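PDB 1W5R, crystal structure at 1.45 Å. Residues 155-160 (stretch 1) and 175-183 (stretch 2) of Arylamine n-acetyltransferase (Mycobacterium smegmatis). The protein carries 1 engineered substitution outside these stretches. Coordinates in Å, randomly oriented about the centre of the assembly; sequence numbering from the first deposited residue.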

ATOM      1  N   GLU A 155     -15.542  11.992  -1.311  1.00 13.20           N
ATOM      2  CA  GLU A 155     -16.431  11.745  -0.162  1.00 13.16           C
ATOM      3  C   GLU A 155     -17.447  12.868  -0.025  1.00 12.32           C
ATOM      4  O   GLU A 155     -17.235  13.971  -0.533  1.00 11.31           O
ATOM      5  CB  GLU A 155     -15.640  11.678   1.164  1.00 14.52           C
ATOM      6  CG  GLU A 155     -14.425  10.800   1.163  1.00 15.78           C
ATOM      7  CD  GLU A 155     -13.159  11.543   0.763  1.00 17.01           C
ATOM      8  OE1 GLU A 155     -13.238  12.566   0.051  1.00 14.99           O
ATOM      9  OE2 GLU A 155     -12.076  11.065   1.131  1.00 20.38           O
ATOM     10  N   PRO A 156     -18.555  12.601   0.683  1.00 11.37           N
ATOM     11  CA  PRO A 156     -19.438  13.697   1.066  1.00 11.55           C
ATOM     12  C   PRO A 156     -18.761  14.691   2.025  1.00 11.11           C
ATOM     13  O   PRO A 156     -17.963  14.291   2.887  1.00 10.74           O
ATOM     14  CB  PRO A 156     -20.591  12.998   1.791  1.00 12.18           C
ATOM     15  CG  PRO A 156     -20.464  11.556   1.472  1.00 13.12           C
ATOM     16  CD  PRO A 156     -19.063  11.273   1.099  1.00 11.97           C
ATOM     17  N   TYR A 157     -19.077  15.970   1.854  1.00 10.61           N
ATOM     18  CA  TYR A 157     -18.644  17.023   2.786  1.00 10.86           C
ATOM     19  C   TYR A 157     -19.865  17.772   3.301  1.00 11.60           C
ATOM     20  O   TYR A 157     -20.951  17.663   2.729  1.00 12.72           O
ATOM     21  CB  TYR A 157     -17.679  18.022   2.125  1.00 10.36           C
ATOM     22  CG  TYR A 157     -16.246  17.549   1.963  1.00  9.57           C
ATOM     23  CD1 TYR A 157     -15.930  16.418   1.201  1.00  9.12           C
ATOM     24  CD2 TYR A 157     -15.194  18.260   2.551  1.00  9.73           C
ATOM     25  CE1 TYR A 157     -14.606  15.988   1.040  1.00  8.90           C
ATOM     26  CE2 TYR A 157     -13.862  17.852   2.381  1.00  9.45           C
ATOM     27  CZ  TYR A 157     -13.583  16.715   1.639  1.00  9.37           C
ATOM     28  OH  TYR A 157     -12.284  16.306   1.461  1.00  9.31           O
ATOM     29  N   ARG A 158     -19.690  18.538   4.374  1.00 11.18           N
ATOM     30  CA  ARG A 158     -20.800  19.303   4.953  1.00 12.01           C
ATOM     31  C   ARG A 158     -20.304  20.578   5.632  1.00 12.31           C
ATOM     32  O   ARG A 158     -19.324  20.548   6.403  1.00 12.64           O
ATOM     33  CB  ARG A 158     -21.571  18.449   5.969  1.00 12.09           C
ATOM     34  CG  ARG A 158     -22.845  19.107   6.480  1.00 13.58           C
ATOM     35  CD  ARG A 158     -23.502  18.296   7.575  1.00 16.04           C
ATOM     36  NE  ARG A 158     -24.756  18.912   8.011  1.00 16.92           N
ATOM     37  CZ  ARG A 158     -25.244  18.848   9.247  1.00 19.18           C
ATOM     38  NH1 ARG A 158     -24.605  18.188  10.197  1.00 20.77           N
ATOM     39  NH2 ARG A 158     -26.384  19.459   9.534  1.00 21.55           N
ATOM     40  N   LEU A 159     -20.990  21.687   5.354  1.00 12.80           N
ATOM     41  CA  LEU A 159     -20.785  22.922   6.103  1.00 12.71           C
ATOM     42  C   LEU A 159     -21.868  23.048   7.158  1.00 13.40           C
ATOM     43  O   LEU A 159     -23.045  22.786   6.898  1.00 13.62           O
ATOM     44  CB  LEU A 159     -20.823  24.148   5.189  1.00 12.65           C
ATOM     45  CG  LEU A 159     -19.606  24.360   4.288  1.00 12.75           C
ATOM     46  CD1 LEU A 159     -19.916  25.349   3.163  1.00 14.17           C
ATOM     47  CD2 LEU A 159     -18.396  24.829   5.107  1.00 12.94           C
ATOM     48  N   THR A 160     -21.463  23.413   8.362  1.00 13.69           N
ATOM     49  CA  THR A 160     -22.399  23.820   9.412  1.00 14.37           C
ATOM     50  C   THR A 160     -21.933  25.175   9.924  1.00 14.76           C
ATOM     51  O   THR A 160     -20.792  25.583   9.674  1.00 14.21           O
ATOM     52  CB  THR A 160     -22.463  22.804  10.564  1.00 14.76           C
ATOM     53  OG1 THR A 160     -21.143  22.533  11.055  1.00 14.93           O
ATOM     54  CG2 THR A 160     -23.102  21.500  10.103  1.00 14.37           C
TER
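Stretch 2 175-183: EWQPLYTFT

Two strands can pack without sharing a single hydrogen bond, held in contact by side chains that reach across to the other strand's side chains and backbone, and this pair from a mycobacterial arylamine N-acetyltransferase illustrates the case. Stretch 2 is largely extended, though Leu-179 departs from strand angles (phi/psi -104/-56). It runs at 55° to the strand that begins at Tyr-157, the two N-to-C directions pointing broadly the same way but crossing obliquely, with a signed angle of -55°. The axes come no closer than 8.7 Å, and the nearest CA atoms, those of Tyr-157 and Trp-176, are 8.5 Å apart. Such a gap is too wide for backbone pairing, and side chains bridge it.

Along stretch 1, Glu-155 stays out of reach, and contact begins at Pro-156. Its CB lies 4.0 Å from CH2 of Trp-176, while its carbonyl O is 3.7 Å from that same CH2. The indole, with chi1 in the m well, reaches across from a CA-to-CB bond that points sideways, and then meets the backbone of the next two residues with its edge: CZ3 of Trp-176 is 3.7 Å from C of Tyr-157 and 3.6 Å from N of Arg-158. The CA-to-CB bond of Tyr-157 points away from stretch 2, yet the ring comes nearer, placing CE2 of Tyr-157 3.7 Å from CD1 of Leu-179. Arg-158 sets CB 3.6 Å from CZ3 of Trp-176, but its extended chain then leads away to partners elsewhere in the structure. At Leu-159 the contact has moved further along stretch 2, where CD2 of Leu-159 meets the edge of the Phe-182 ring, 3.6 Å from CE2. Thr-160 makes no contact. Altogether 277 Å² is buried, with Trp-176 contributing the largest share.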

ATOM      1  N   GLU A 175     -16.852   8.039   8.826  1.00 18.66           N
ATOM      2  CA  GLU A 175     -16.832   8.868  10.028  1.00 18.96           C
ATOM      3  C   GLU A 175     -16.679  10.331   9.654  1.00 16.55           C
ATOM      4  O   GLU A 175     -15.730  10.708   8.961  1.00 15.66           O
ATOM      5  CB  GLU A 175     -15.652   8.478  10.942  1.00 19.38           C
ATOM      6  CG  GLU A 175     -16.010   7.696  12.208  1.00 23.13           C
ATOM      7  CD  GLU A 175     -14.884   7.708  13.247  1.00 23.08           C
ATOM      8  OE1 GLU A 175     -14.510   8.804  13.727  1.00 27.78           O
ATOM      9  OE2 GLU A 175     -14.385   6.616  13.592  1.00 27.62           O
ATOM     10  N   TRP A 176     -17.590  11.161  10.141  1.00 14.63           N
ATOM     11  CA  TRP A 176     -17.494  12.598   9.922  1.00 14.04           C
ATOM     12  C   TRP A 176     -16.391  13.205  10.765  1.00 14.31           C
ATOM     13  O   TRP A 176     -16.290  12.925  11.965  1.00 14.90           O
ATOM     14  CB  TRP A 176     -18.835  13.264  10.192  1.00 13.85           C
ATOM     15  CG  TRP A 176     -19.778  13.003   9.093  1.00 13.66           C
ATOM     16  CD1 TRP A 176     -20.677  11.976   8.994  1.00 14.47           C
ATOM     17  CD2 TRP A 176     -19.893  13.759   7.894  1.00 13.71           C
ATOM     18  NE1 TRP A 176     -21.364  12.065   7.806  1.00 14.39           N
ATOM     19  CE2 TRP A 176     -20.898  13.155   7.109  1.00 13.00           C
ATOM     20  CE3 TRP A 176     -19.241  14.900   7.407  1.00 12.21           C
ATOM     21  CZ2 TRP A 176     -21.266  13.650   5.856  1.00 13.57           C
ATOM     22  CZ3 TRP A 176     -19.600  15.392   6.180  1.00 13.36           C
ATOM     23  CH2 TRP A 176     -20.620  14.773   5.413  1.00 13.72           C
ATOM     24  N   GLN A 177     -15.564  14.017  10.115  1.00 13.72           N
ATOM     25  CA  GLN A 177     -14.404  14.642  10.735  1.00 13.88           C
ATOM     26  C   GLN A 177     -14.380  16.119  10.394  1.00 13.12           C
ATOM     27  O   GLN A 177     -14.296  16.483   9.221  1.00 12.66           O
ATOM     28  CB  GLN A 177     -13.119  13.989  10.236  1.00 14.15           C
ATOM     29  CG  GLN A 177     -13.024  12.529  10.675  1.00 17.54           C
ATOM     30  CD  GLN A 177     -11.663  11.929  10.505  1.00 23.00           C
ATOM     31  OE1 GLN A 177     -10.797  12.485   9.829  1.00 26.19           O
ATOM     32  NE2 GLN A 177     -11.457  10.769  11.127  1.00 25.76           N
ATOM     33  N   PRO A 178     -14.503  16.976  11.415  1.00 13.32           N
ATOM     34  CA  PRO A 178     -14.291  18.395  11.186  1.00 13.06           C
ATOM     35  C   PRO A 178     -12.866  18.663  10.696  1.00 12.27           C
ATOM     36  O   PRO A 178     -11.896  18.087  11.226  1.00 12.32           O
ATOM     37  CB  PRO A 178     -14.511  18.999  12.582  1.00 13.62           C
ATOM     38  CG  PRO A 178     -15.416  17.997  13.289  1.00 15.63           C
ATOM     39  CD  PRO A 178     -14.881  16.695  12.818  1.00 13.91           C
ATOM     40  N   LEU A 179     -12.754  19.523   9.689  1.00 11.35           N
ATOM     41  CA  LEU A 179     -11.464  19.853   9.091  1.00 10.87           C
ATOM     42  C   LEU A 179     -10.995  21.226   9.552  1.00 10.96           C
ATOM     43  O   LEU A 179      -9.887  21.357  10.088  1.00 12.13           O
ATOM     44  CB  LEU A 179     -11.544  19.812   7.568  1.00 11.70           C
ATOM     45  CG  LEU A 179     -12.001  18.480   6.937  1.00 13.44           C
ATOM     46  CD1 LEU A 179     -11.923  18.628   5.429  1.00 15.53           C
ATOM     47  CD2 LEU A 179     -11.206  17.255   7.432  1.00 15.84           C
ATOM     48  N   TYR A 180     -11.821  22.249   9.338  1.00 10.13           N
ATOM     49  CA  TYR A 180     -11.450  23.582   9.770  1.00 10.29           C
ATOM     50  C   TYR A 180     -12.684  24.435   9.955  1.00 10.18           C
ATOM     51  O   TYR A 180     -13.769  24.083   9.473  1.00 10.45           O
ATOM     52  CB  TYR A 180     -10.477  24.225   8.777  1.00  9.87           C
ATOM     53  CG  TYR A 180     -10.921  24.248   7.325  1.00  8.59           C
ATOM     54  CD1 TYR A 180     -11.801  25.227   6.841  1.00  8.73           C
ATOM     55  CD2 TYR A 180     -10.443  23.293   6.417  1.00  8.49           C
ATOM     56  CE1 TYR A 180     -12.192  25.262   5.489  1.00  9.12           C
ATOM     57  CE2 TYR A 180     -10.826  23.321   5.067  1.00  8.63           C
ATOM     58  CZ  TYR A 180     -11.714  24.307   4.614  1.00  8.39           C
ATOM     59  OH  TYR A 180     -12.071  24.383   3.282  1.00  8.99           O
ATOM     60  N   THR A 181     -12.509  25.541  10.669  1.00 11.20           N
ATOM     61  CA  THR A 181     -13.541  26.531  10.828  1.00 11.97           C
ATOM     62  C   THR A 181     -13.101  27.797  10.106  1.00 11.70           C
ATOM     63  O   THR A 181     -11.916  28.037   9.941  1.00 12.13           O
ATOM     64  CB  THR A 181     -13.787  26.848  12.317  1.00 12.20           C
ATOM     65  OG1 THR A 181     -12.625  27.476  12.883  1.00 15.06           O
ATOM     66  CG2 THR A 181     -14.121  25.581  13.107  1.00 14.02           C
ATOM     67  N   PHE A 182     -14.058  28.592   9.652  1.00 11.85           N
ATOM     68  CA  PHE A 182     -13.736  29.841   8.968  1.00 12.15           C
ATOM     69  C   PHE A 182     -14.908  30.801   9.039  1.00 12.74           C
ATOM     70  O   PHE A 182     -16.058  30.374   9.204  1.00 12.98           O
ATOM     71  CB  PHE A 182     -13.352  29.572   7.500  1.00 12.17           C
ATOM     72  CG  PHE A 182     -14.487  29.041   6.647  1.00 12.28           C
ATOM     73  CD1 PHE A 182     -15.257  29.904   5.872  1.00 12.16           C
ATOM     74  CD2 PHE A 182     -14.763  27.678   6.600  1.00 12.21           C
ATOM     75  CE1 PHE A 182     -16.290  29.417   5.066  1.00 12.53           C
ATOM     76  CE2 PHE A 182     -15.801  27.187   5.804  1.00 11.52           C
ATOM     77  CZ  PHE A 182     -16.563  28.054   5.037  1.00 12.65           C
ATOM     78  N   THR A 183     -14.618  32.095   8.914  1.00 12.81           N
ATOM     79  CA  THR A 183     -15.677  33.078   8.732  1.00 12.69           C
ATOM     80  C   THR A 183     -15.700  33.552   7.283  1.00 13.10           C
ATOM     81  O   THR A 183     -14.753  33.325   6.519  1.00 12.78           O
ATOM     82  CB  THR A 183     -15.532  34.302   9.684  1.00 12.80           C
ATOM     83  OG1 THR A 183     -14.500  35.177   9.192  1.00 14.18           O
ATOM     84  CG2 THR A 183     -15.235  33.867  11.120  1.00 13.55           C
TER